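Local coordinates for protein pyridoxal kinase (Lactobacillus plantarum, PDB 3H74) that probably phosphorylates pyridoxal with ATP to give pyridoxal 5'-phosphate, as a kinase of the ribokinase clan, at residues P62-F65 and A66-R70; V55-S58 and T59-P62; T93-L96 and E97-T100. All coordinates share one frame; numbering follows the deposited sequence.

Interaction 1. Residues P62-F65 and A66-R70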
# COMPACT_ATOMS: atom_id res chain seq x y z
N PRO A 62 -19.36 -0.54 7.90
CA PRO A 62 -20.37 -1.59 7.72
C PRO A 62 -21.61 -1.11 6.96
O PRO A 62 -22.17 -1.87 6.16
CB PRO A 62 -20.73 -1.97 9.17
CG PRO A 62 -19.55 -1.56 9.99
CD PRO A 62 -19.02 -0.33 9.32
N GLN A 63 -22.01 0.13 7.18
CA GLN A 63 -23.14 0.71 6.46
C GLN A 63 -22.84 0.94 4.99
O GLN A 63 -23.70 0.76 4.13
CB GLN A 63 -23.55 2.02 7.10
CG GLN A 63 -23.87 1.94 8.58
CD GLN A 63 -24.32 3.28 9.10
OE1 GLN A 63 -25.26 3.88 8.58
NE2 GLN A 63 -23.63 3.76 10.13
N VAL A 64 -21.61 1.37 4.70
CA VAL A 64 -21.15 1.52 3.32
C VAL A 64 -21.23 0.18 2.59
O VAL A 64 -21.83 0.08 1.53
CB VAL A 64 -19.70 2.07 3.25
CG1 VAL A 64 -19.21 2.11 1.81
CG2 VAL A 64 -19.63 3.45 3.86
N PHE A 65 -20.65 -0.86 3.18
CA PHE A 65 -20.64 -2.16 2.55
C PHE A 65 -22.05 -2.71 2.38
O PHE A 65 -22.37 -3.30 1.35
CB PHE A 65 -19.76 -3.15 3.32
CG PHE A 65 -18.30 -2.77 3.34
CD1 PHE A 65 -17.68 -2.20 2.23
CD2 PHE A 65 -17.54 -3.00 4.48
CE1 PHE A 65 -16.32 -1.85 2.26
CE2 PHE A 65 -16.18 -2.67 4.51
CZ PHE A 65 -15.59 -2.08 3.39
N ALA A 66 -22.91 -2.50 3.39
CA ALA A 66 -24.31 -2.93 3.28
C ALA A 66 -25.02 -2.21 2.14
O ALA A 66 -25.76 -2.82 1.36
CB ALA A 66 -25.02 -2.69 4.59
N HIS A 67 -24.78 -0.91 2.02
CA HIS A 67 -25.38 -0.14 0.94
C HIS A 67 -24.89 -0.61 -0.43
O HIS A 67 -25.70 -0.86 -1.34
CB HIS A 67 -25.13 1.36 1.12
CG HIS A 67 -25.70 2.17 0.01
ND1 HIS A 67 -25.11 3.33 -0.46
CD2 HIS A 67 -26.81 1.98 -0.75
CE1 HIS A 67 -25.84 3.82 -1.45
NE2 HIS A 67 -26.87 3.02 -1.64
N TRP A 68 -23.58 -0.72 -0.60
CA TRP A 68 -23.04 -1.19 -1.87
C TRP A 68 -23.59 -2.56 -2.25
O TRP A 68 -23.88 -2.81 -3.41
CB TRP A 68 -21.52 -1.23 -1.83
CG TRP A 68 -20.86 0.12 -1.75
CD1 TRP A 68 -21.43 1.35 -1.89
CD2 TRP A 68 -19.47 0.35 -1.54
NE1 TRP A 68 -20.48 2.34 -1.78
CE2 TRP A 68 -19.26 1.75 -1.57
CE3 TRP A 68 -18.37 -0.50 -1.32
CZ2 TRP A 68 -18.00 2.32 -1.38
CZ3 TRP A 68 -17.11 0.07 -1.15
CH2 TRP A 68 -16.94 1.47 -1.18
N THR A 69 -23.75 -3.44 -1.26
CA THR A 69 -24.35 -4.76 -1.49
C THR A 69 -25.79 -4.63 -2.00
O THR A 69 -26.14 -5.21 -3.03
CB THR A 69 -24.28 -5.62 -0.22
OG1 THR A 69 -22.91 -5.82 0.15
CG2 THR A 69 -24.95 -6.98 -0.44
N ARG A 70 -26.60 -3.84 -1.31
CA ARG A 70 -28.00 -3.66 -1.72
C ARG A 70 -28.10 -3.02 -3.11
O ARG A 70 -29.01 -3.33 -3.88
CB ARG A 70 -28.80 -2.83 -0.69
CG ARG A 70 -28.92 -3.45 0.71
CD ARG A 70 -29.84 -2.66 1.64
NE ARG A 70 -29.50 -1.25 1.66
CZ ARG A 70 -28.69 -0.65 2.54
NH1 ARG A 70 -28.15 -1.31 3.55
NH2 ARG A 70 -28.45 0.64 2.40
O HOH W 1 -26.46 0.74 4.83

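Interaction 2. Residues V55-S58 and T59-P62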
# COMPACT_ATOMS: atom_id res chain seq x y z
N VAL A 55 -12.26 11.44 12.66
CA VAL A 55 -13.56 10.80 12.72
C VAL A 55 -13.36 9.29 12.77
O VAL A 55 -12.65 8.72 11.94
CB VAL A 55 -14.44 11.13 11.50
CG1 VAL A 55 -15.83 10.53 11.67
CG2 VAL A 55 -14.53 12.62 11.29
N ASP A 56 -13.98 8.66 13.77
CA ASP A 56 -14.01 7.21 13.89
C ASP A 56 -15.06 6.68 12.91
O ASP A 56 -16.24 6.98 13.04
CB ASP A 56 -14.36 6.85 15.33
CG ASP A 56 -14.35 5.36 15.60
OD1 ASP A 56 -14.15 4.57 14.66
OD2 ASP A 56 -14.55 4.97 16.78
N LEU A 57 -14.61 5.92 11.92
CA LEU A 57 -15.50 5.40 10.87
C LEU A 57 -15.85 3.92 11.08
O LEU A 57 -16.37 3.26 10.18
CB LEU A 57 -14.92 5.65 9.47
CG LEU A 57 -14.71 7.12 9.10
CD1 LEU A 57 -13.97 7.25 7.77
CD2 LEU A 57 -16.04 7.86 9.05
N SER A 58 -15.56 3.40 12.27
CA SER A 58 -15.82 1.98 12.55
C SER A 58 -17.29 1.59 12.38
O SER A 58 -17.58 0.45 12.00
CB SER A 58 -15.31 1.59 13.93
OG SER A 58 -15.96 2.35 14.93
N THR A 59 -18.21 2.51 12.67
CA THR A 59 -19.64 2.22 12.50
C THR A 59 -20.17 2.61 11.13
O THR A 59 -21.29 2.26 10.77
CB THR A 59 -20.54 2.89 13.60
OG1 THR A 59 -20.52 4.31 13.46
CG2 THR A 59 -20.08 2.50 14.99
N TRP A 60 -19.36 3.35 10.36
CA TRP A 60 -19.75 3.77 9.01
C TRP A 60 -19.43 2.72 7.94
O TRP A 60 -20.29 2.43 7.11
CB TRP A 60 -19.13 5.13 8.66
CG TRP A 60 -19.51 5.67 7.29
CD1 TRP A 60 -20.76 6.06 6.86
CD2 TRP A 60 -18.62 5.90 6.20
NE1 TRP A 60 -20.69 6.51 5.57
CE2 TRP A 60 -19.39 6.43 5.13
CE3 TRP A 60 -17.25 5.71 6.01
CZ2 TRP A 60 -18.83 6.76 3.89
CZ3 TRP A 60 -16.69 6.03 4.77
CH2 TRP A 60 -17.48 6.54 3.73
N LEU A 61 -18.22 2.16 7.94
CA LEU A 61 -17.87 1.18 6.90
C LEU A 61 -18.87 0.03 6.76
O LEU A 61 -19.21 -0.35 5.65
CB LEU A 61 -16.43 0.64 7.04
CG LEU A 61 -15.43 1.23 6.05
CD1 LEU A 61 -15.22 2.71 6.30
CD2 LEU A 61 -14.09 0.48 6.10
N PRO A 62 -19.36 -0.54 7.90
CA PRO A 62 -20.37 -1.59 7.72
C PRO A 62 -21.61 -1.11 6.96
O PRO A 62 -22.17 -1.87 6.16
CB PRO A 62 -20.73 -1.97 9.17
CG PRO A 62 -19.55 -1.56 9.99
CD PRO A 62 -19.02 -0.33 9.32
O HOH W 2 -17.90 5.01 14.15

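Interaction 3. Residues T93-L96 and E97-T100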
# COMPACT_ATOMS: atom_id res chain seq x y z
N THR A 93 -12.46 -7.63 5.16
CA THR A 93 -12.17 -9.01 4.75
C THR A 93 -13.41 -9.70 4.18
O THR A 93 -13.38 -10.28 3.09
CB THR A 93 -11.55 -9.84 5.90
OG1 THR A 93 -10.34 -9.22 6.34
CG2 THR A 93 -11.24 -11.26 5.44
N THR A 94 -14.53 -9.62 4.90
CA THR A 94 -15.73 -10.32 4.45
C THR A 94 -16.37 -9.64 3.24
O THR A 94 -16.90 -10.32 2.35
CB THR A 94 -16.78 -10.49 5.55
OG1 THR A 94 -17.31 -9.21 5.90
CG2 THR A 94 -16.17 -11.16 6.79
N TYR A 95 -16.30 -8.31 3.17
CA TYR A 95 -16.82 -7.60 2.01
C TYR A 95 -16.09 -8.01 0.73
O TYR A 95 -16.70 -8.29 -0.30
CB TYR A 95 -16.80 -6.07 2.18
CG TYR A 95 -17.38 -5.41 0.96
CD1 TYR A 95 -18.75 -5.47 0.70
CD2 TYR A 95 -16.56 -4.78 0.02
CE1 TYR A 95 -19.29 -4.90 -0.42
CE2 TYR A 95 -17.10 -4.20 -1.12
CZ TYR A 95 -18.46 -4.28 -1.34
OH TYR A 95 -18.99 -3.72 -2.47
N LEU A 96 -14.76 -8.07 0.81
CA LEU A 96 -13.95 -8.46 -0.34
C LEU A 96 -14.28 -9.88 -0.79
O LEU A 96 -14.32 -10.17 -1.99
CB LEU A 96 -12.46 -8.33 -0.01
CG LEU A 96 -11.95 -6.91 0.26
CD1 LEU A 96 -10.53 -6.97 0.81
CD2 LEU A 96 -12.04 -6.01 -0.97
N GLU A 97 -14.52 -10.76 0.18
CA GLU A 97 -14.89 -12.16 -0.09
C GLU A 97 -16.22 -12.27 -0.85
O GLU A 97 -16.42 -13.23 -1.61
CB GLU A 97 -14.92 -12.96 1.21
CG GLU A 97 -15.19 -14.47 1.07
CD GLU A 97 -14.28 -15.17 0.06
OE1 GLU A 97 -13.04 -15.04 0.16
OE2 GLU A 97 -14.82 -15.87 -0.83
N GLN A 98 -17.12 -11.31 -0.65
CA GLN A 98 -18.40 -11.26 -1.38
C GLN A 98 -18.21 -10.92 -2.85
O GLN A 98 -19.08 -11.18 -3.68
CB GLN A 98 -19.35 -10.21 -0.80
CG GLN A 98 -19.87 -10.44 0.60
CD GLN A 98 -20.67 -9.24 1.11
OE1 GLN A 98 -20.83 -9.06 2.31
NE2 GLN A 98 -21.16 -8.41 0.19
N GLN A 99 -17.08 -10.27 -3.16
CA GLN A 99 -16.83 -9.83 -4.52
C GLN A 99 -16.16 -10.93 -5.34
O GLN A 99 -15.81 -11.98 -4.81
CB GLN A 99 -15.97 -8.55 -4.51
CG GLN A 99 -16.41 -7.46 -3.52
CD GLN A 99 -17.92 -7.24 -3.45
OE1 GLN A 99 -18.53 -7.40 -2.40
NE2 GLN A 99 -18.52 -6.87 -4.58
N THR A 100 -16.00 -10.67 -6.64
CA THR A 100 -15.23 -11.54 -7.52
C THR A 100 -14.14 -10.68 -8.16
O THR A 100 -14.17 -10.38 -9.36
CB THR A 100 -16.11 -12.22 -8.59
OG1 THR A 100 -17.22 -12.87 -7.96
CG2 THR A 100 -15.32 -13.27 -9.37
O HOH W 3 -13.07 -10.96 -4.33

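Interaction 1. Residues P62-F65 and A66-R70
Val-64 has CG1 anti to the backbone N (chi1 175°), and Trp-68, one helical turn on, has CG anti to its carbonyl carbon (chi1 -68°). The second torsion swings the indole back toward the preceding turn, and together they set the valine methyl over it. Val-64 CG1 sits over one face of the Trp-68 six-membered ring, 3.5 Å from its centroid. This is a CH-pi contact, and the two side chains run alongside each other. The Phe-65 ring meets the same indole obliquely, with the planes turned 66° apart. Phe-65 CE1 lies 4.0 Å from Trp-68 CZ3. The Phe-65 ring also stacks on Tyr-95 of helix 86-98.

The carbonyl of Phe-65 is gripped twice by Thr-69. The hydroxyl OG1 of Thr-69 donates to Phe-65 O at 2.8 Å and the backbone N of Thr-69 donates to the same oxygen at 3.0 Å. The two donors arrive from opposite faces of the carbonyl plane. A water donates to Gln-63 O at 2.8 Å and accepts from Arg-70 NH1 at 2.9 Å. The amide end of Gln-63 turns to Thr-59 O.

Regular i to i+4 bonds, such as Trp-68 N to Val-64 O, mark an alpha-helix. It is amphipathic: Val-64 and Phe-65 are buried, while Gln-63, His-67 and Arg-70 are exposed. Its apolar side packs on strand 32-42 and helix 86-98, as befits a helix flanking the central sheet of a ribokinase-like fold.

Interaction 2. Residues V55-S58 and T59-P62
Leu-57 and Trp-60 lie side by side at the surface, with their side chains pointing the same way. The delta carbon CD2 of Leu-57 touches Trp-60 CE3 at 3.9 Å, and it approaches the indole obliquely. In Trp-60, CG anti to the backbone N (chi1 -179°) carries CE3 to Leu-57. In the backbone of the same turn, Leu-57 O receives two donors. Leu-61 N reaches Leu-57 O almost straight at 3.1 Å, with an N-H...O angle of 169°. Trp-60 N, 3.0 Å from Leu-57 O, comes from above the carbonyl plane and is more bent. Beside this turn, Pro-62 CD rests 3.1 Å from Ser-58 O.

The next shell holds the turn in shape. Asp-56 OD1 accepts from Ser-58 N at 3.0 Å, which makes an Asx turn. In one of two conformers of Ser-58, its OG also donates to Asp-56 OD1. A water donates to Asp-56 O and accepts from Thr-59 N. Further out, Leu-57 packs on Pro-38, while Trp-60 and Leu-61 reach Leu-37, all on strand 32-42.

Leu-57 O thus serves two N-H groups where the chain enters helix 61-70. The bond from Ser-58 N to the Asp-56 carboxylate would probably be favoured with that carboxylate charged.

Interaction 3. Residues T93-L96 and E97-T100
Tyr-95 and Gln-99 meet at the C-terminal end of helix 86-98, the helix of a beta-alpha-beta unit between strands 77-80 and 103-106. With CG anti to the backbone N (chi1 -179°), the Tyr-95 ring reaches the side chains of both Gln-98 and Gln-99. Gln-99 bends at its second torsion (chi2 -42°), and this folds its amide group back over one face of the tyrosine ring. The ring and amide planes are only 22° apart.

Gln-98 takes a different path. Its chain is extended beyond CG and crosses Tyr-95 at about a right angle. Gln-98 NE2 lies 3.8 Å from Tyr-95 CD1, and it hydrogen-bonds to Thr-69 OG1 of helix 61-70. Glu-97 CB rests 3.5 Å from Thr-94 O. Leu-96 packs on Ala-78 and Ile-80 of strand 77-80.

The backbone pattern changes as the helix ends. Glu-97 N still bonds to Thr-93 O at 3.2 Å, four residues back. Gln-99 N bonds to Leu-96 O at 3.0 Å, three residues back, and comes from above the carbonyl plane. A water also donates to Leu-96 O, at 2.8 Å.

In the fold
Interaction 2 comes first along the chain. It closes the tight turn between edge strand 54-55 and helix 61-70. Interaction 1 follows directly within that helix, and the two share Pro-62. They overlap end to end and neither nests nor crosses; their centres are about 12 Å apart. Interaction 3 comes later, after strand 77-80, where helix 86-98 ends before strand 103-106. It touches interaction 1 through space, where helices 61-70 and 86-98 pack together. Interactions 2 and 3 do not touch; their nearest atoms are about 7 Å apart. Together the contacts join the two neighbouring helices to strands 32-42 and 77-80 of the central sheet.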